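Local structure of NADP-dependent glyceraldehyde-3-phosphate dehydrogenase (Bacillus halodurans, 3PRL) at residues D[111-116]-D[164-169]. The protein probably oxidises glyceraldehyde 3-phosphate with NADP(+) as hydride acceptor, without phosphorylating the product. Numbering follows the deposited sequence.
Sequences SRTADI and YPVNLA
The flat amide of Asn167 meets Thr113 and Ile116 on the same side of its plane, both tilted off it, while the aliphatic part of Arg112 lies at its ND2 end. Ile116 CD1 sits 3.6 Å from Asn167 ND2 and 3.7 Å from Asn167 OD1, so one methyl spans both amide termini, with the two side chains at about a right angle. Arg112 CG approaches Asn167 ND2 to 3.8 Å; the guanidinium plane stands 87° from the amide plane, which excludes a parallel stack, and its NE is committed to a salt bridge with Asp449. With CG of Asn167 anti to the backbone N (chi1 -163°), the amide turns toward the helix holding Arg112 and Ile116.

The backbones come nearest at Thr113 and Asn167, CA to CA 5.0 Å, which lets Thr113 OG1 press against Asn167 CA at 3.0 Å. Although Asn167 N is only 3.2 Å from Thr113 OG1, the angle is poor; that hydroxyl bonds instead to Glu109 O, one turn earlier. On the methyl side of Thr113, CG2 meets Val166 CG1 at 3.8 Å. Without the amide, as with an alanine here, Ile116 CD1 and the Arg112 methylenes would probably face a gap.

Glu109 OE2 accepts hydrogen bonds from Val166 N and Asn167 N, tying the start of helix 167-178 to helix 103-124. About 8 Å separates the side chains of Asn167 and Glu259, the predicted active-site residue, and likewise those of Val166 and the NADP(+)-binding Ser160. Helix 167-178 links the parallel strands 144-159 and 182-186 in a beta-alpha-beta unit of the Rossmann-like cofactor domain. Beyond the contact, Val166 packs on helices 88-98 and 192-204, and Ile116 touches Phe137 of the second subunit.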
ATOM      1  N   SER D 111     -30.659  -3.645   5.110  1.00 28.73           N
ATOM      2  CA  SER D 111     -29.883  -4.566   4.244  1.00 29.58           C
ATOM      3  C   SER D 111     -28.499  -4.008   3.992  1.00 29.11           C
ATOM      4  O   SER D 111     -27.495  -4.701   4.182  1.00 29.33           O
ATOM      5  CB  SER D 111     -30.546  -4.786   2.883  1.00 29.80           C
ATOM      6  OG  SER D 111     -31.839  -5.316   3.010  1.00 36.04           O
ATOM      7  N   ARG D 112     -28.462  -2.747   3.571  1.00 28.59           N
ATOM      8  CA  ARG D 112     -27.209  -2.098   3.218  1.00 28.26           C
ATOM      9  C   ARG D 112     -26.325  -1.981   4.455  1.00 26.52           C
ATOM     10  O   ARG D 112     -25.111  -2.110   4.349  1.00 25.47           O
ATOM     11  CB  ARG D 112     -27.450  -0.729   2.559  1.00 29.19           C
ATOM     12  CG  ARG D 112     -26.174  -0.035   2.050  1.00 30.91           C
ATOM     13  CD  ARG D 112     -26.471   1.160   1.124  1.00 28.95           C
ATOM     14  NE  ARG D 112     -25.440   2.193   1.226  1.00 30.44           N
ATOM     15  CZ  ARG D 112     -25.502   3.401   0.654  1.00 28.64           C
ATOM     16  NH1 ARG D 112     -26.553   3.752  -0.082  1.00 30.71           N
ATOM     17  NH2 ARG D 112     -24.504   4.269   0.825  1.00 29.99           N
ATOM     18  N   THR D 113     -26.950  -1.743   5.615  1.00 25.63           N
ATOM     19  CA  THR D 113     -26.230  -1.600   6.881  1.00 24.91           C
ATOM     20  C   THR D 113     -25.384  -2.844   7.189  1.00 23.78           C
ATOM     21  O   THR D 113     -24.191  -2.720   7.493  1.00 22.63           O
ATOM     22  CB  THR D 113     -27.189  -1.240   8.072  1.00 26.02           C
ATOM     23  OG1 THR D 113     -27.609   0.125   7.972  1.00 24.99           O
ATOM     24  CG2 THR D 113     -26.520  -1.433   9.420  1.00 25.11           C
ATOM     25  N   ALA D 114     -26.003  -4.027   7.099  1.00 23.61           N
ATOM     26  CA  ALA D 114     -25.296  -5.302   7.322  1.00 23.64           C
ATOM     27  C   ALA D 114     -24.192  -5.509   6.304  1.00 23.52           C
ATOM     28  O   ALA D 114     -23.142  -6.073   6.611  1.00 23.23           O
ATOM     29  CB  ALA D 114     -26.268  -6.495   7.315  1.00 23.61           C
ATOM     30  N   ASP D 115     -24.430  -5.024   5.094  1.00 23.99           N
ATOM     31  CA  ASP D 115     -23.421  -5.042   4.052  1.00 23.96           C
ATOM     32  C   ASP D 115     -22.224  -4.164   4.406  1.00 23.28           C
ATOM     33  O   ASP D 115     -21.079  -4.562   4.152  1.00 23.50           O
ATOM     34  CB  ASP D 115     -24.014  -4.614   2.717  1.00 24.29           C
ATOM     35  CG  ASP D 115     -24.951  -5.658   2.130  1.00 28.52           C
ATOM     36  OD1 ASP D 115     -24.945  -6.833   2.584  1.00 25.26           O
ATOM     37  OD2 ASP D 115     -25.689  -5.298   1.196  1.00 25.06           O
ATOM     38  N   ILE D 116     -22.478  -2.990   4.992  1.00 22.24           N
ATOM     39  CA  ILE D 116     -21.398  -2.104   5.452  1.00 21.55           C
ATOM     40  C   ILE D 116     -20.634  -2.691   6.638  1.00 22.27           C
ATOM     41  O   ILE D 116     -19.400  -2.560   6.716  1.00 22.52           O
ATOM     42  CB  ILE D 116     -21.902  -0.671   5.818  1.00 20.81           C
ATOM     43  CG1 ILE D 116     -22.203   0.138   4.558  1.00 21.43           C
ATOM     44  CG2 ILE D 116     -20.853   0.095   6.592  1.00 21.28           C
ATOM     45  CD1 ILE D 116     -23.345   1.164   4.755  1.00 20.82           C
ATOM     46  N   TYR D 164     -30.629   8.662   8.353  1.00 27.87           N
ATOM     47  CA  TYR D 164     -30.321   7.250   8.198  1.00 27.30           C
ATOM     48  C   TYR D 164     -29.965   6.764   9.597  1.00 25.82           C
ATOM     49  O   TYR D 164     -28.816   6.794   9.987  1.00 25.85           O
ATOM     50  CB  TYR D 164     -29.128   7.059   7.250  1.00 27.91           C
ATOM     51  CG  TYR D 164     -29.352   7.485   5.810  1.00 30.41           C
ATOM     52  CD1 TYR D 164     -29.645   6.544   4.825  1.00 28.16           C
ATOM     53  CD2 TYR D 164     -29.238   8.827   5.425  1.00 27.98           C
ATOM     54  CE1 TYR D 164     -29.853   6.930   3.494  1.00 30.66           C
ATOM     55  CE2 TYR D 164     -29.433   9.230   4.093  1.00 30.47           C
ATOM     56  CZ  TYR D 164     -29.744   8.264   3.132  1.00 28.29           C
ATOM     57  OH  TYR D 164     -29.945   8.634   1.814  1.00 30.82           O
ATOM     58  N   PRO D 165     -30.966   6.338  10.368  1.00 25.25           N
ATOM     59  CA  PRO D 165     -30.755   6.077  11.789  1.00 24.78           C
ATOM     60  C   PRO D 165     -30.238   4.654  12.113  1.00 24.67           C
ATOM     61  O   PRO D 165     -30.002   4.335  13.276  1.00 24.91           O
ATOM     62  CB  PRO D 165     -32.141   6.311  12.369  1.00 25.04           C
ATOM     63  CG  PRO D 165     -33.065   5.881  11.276  1.00 23.43           C
ATOM     64  CD  PRO D 165     -32.384   6.177   9.977  1.00 24.85           C
ATOM     65  N   VAL D 166     -30.085   3.814  11.098  1.00 24.05           N
ATOM     66  CA  VAL D 166     -29.439   2.523  11.265  1.00 24.70           C
ATOM     67  C   VAL D 166     -28.135   2.610  10.472  1.00 25.31           C
ATOM     68  O   VAL D 166     -27.045   2.456  11.026  1.00 24.64           O
ATOM     69  CB  VAL D 166     -30.403   1.341  10.848  1.00 24.86           C
ATOM     70  CG1 VAL D 166     -29.713   0.009  10.872  1.00 24.81           C
ATOM     71  CG2 VAL D 166     -31.577   1.283  11.811  1.00 25.34           C
ATOM     72  N   ASN D 167     -28.252   2.956   9.195  1.00 26.63           N
ATOM     73  CA  ASN D 167     -27.100   3.083   8.294  1.00 28.07           C
ATOM     74  C   ASN D 167     -25.974   4.009   8.771  1.00 27.77           C
ATOM     75  O   ASN D 167     -24.813   3.595   8.828  1.00 27.76           O
ATOM     76  CB  ASN D 167     -27.590   3.506   6.905  1.00 30.00           C
ATOM     77  CG  ASN D 167     -26.563   3.273   5.831  1.00 30.91           C
ATOM     78  OD1 ASN D 167     -25.579   4.010   5.727  1.00 29.48           O
ATOM     79  ND2 ASN D 167     -26.780   2.240   5.017  1.00 29.98           N
ATOM     80  N   LEU D 168     -26.312   5.257   9.112  1.00 27.25           N
ATOM     81  CA  LEU D 168     -25.316   6.254   9.497  1.00 26.43           C
ATOM     82  C   LEU D 168     -24.894   6.106  10.959  1.00 25.55           C
ATOM     83  O   LEU D 168     -23.886   6.679  11.384  1.00 25.60           O
ATOM     84  CB  LEU D 168     -25.821   7.677   9.198  1.00 27.30           C
ATOM     85  CG  LEU D 168     -26.125   8.027   7.733  1.00 24.91           C
ATOM     86  CD1 LEU D 168     -26.473   9.487   7.616  1.00 27.37           C
ATOM     87  CD2 LEU D 168     -24.966   7.677   6.827  1.00 26.93           C
ATOM     88  N   ALA D 169     -25.647   5.303  11.712  1.00 24.50           N
ATOM     89  CA  ALA D 169     -25.226   4.875  13.046  1.00 24.19           C
ATOM     90  C   ALA D 169     -24.168   3.735  13.017  1.00 23.71           C
ATOM     91  O   ALA D 169     -23.053   3.893  13.531  1.00 23.11           O
ATOM     92  CB  ALA D 169     -26.445   4.483  13.865  1.00 24.51           C
TER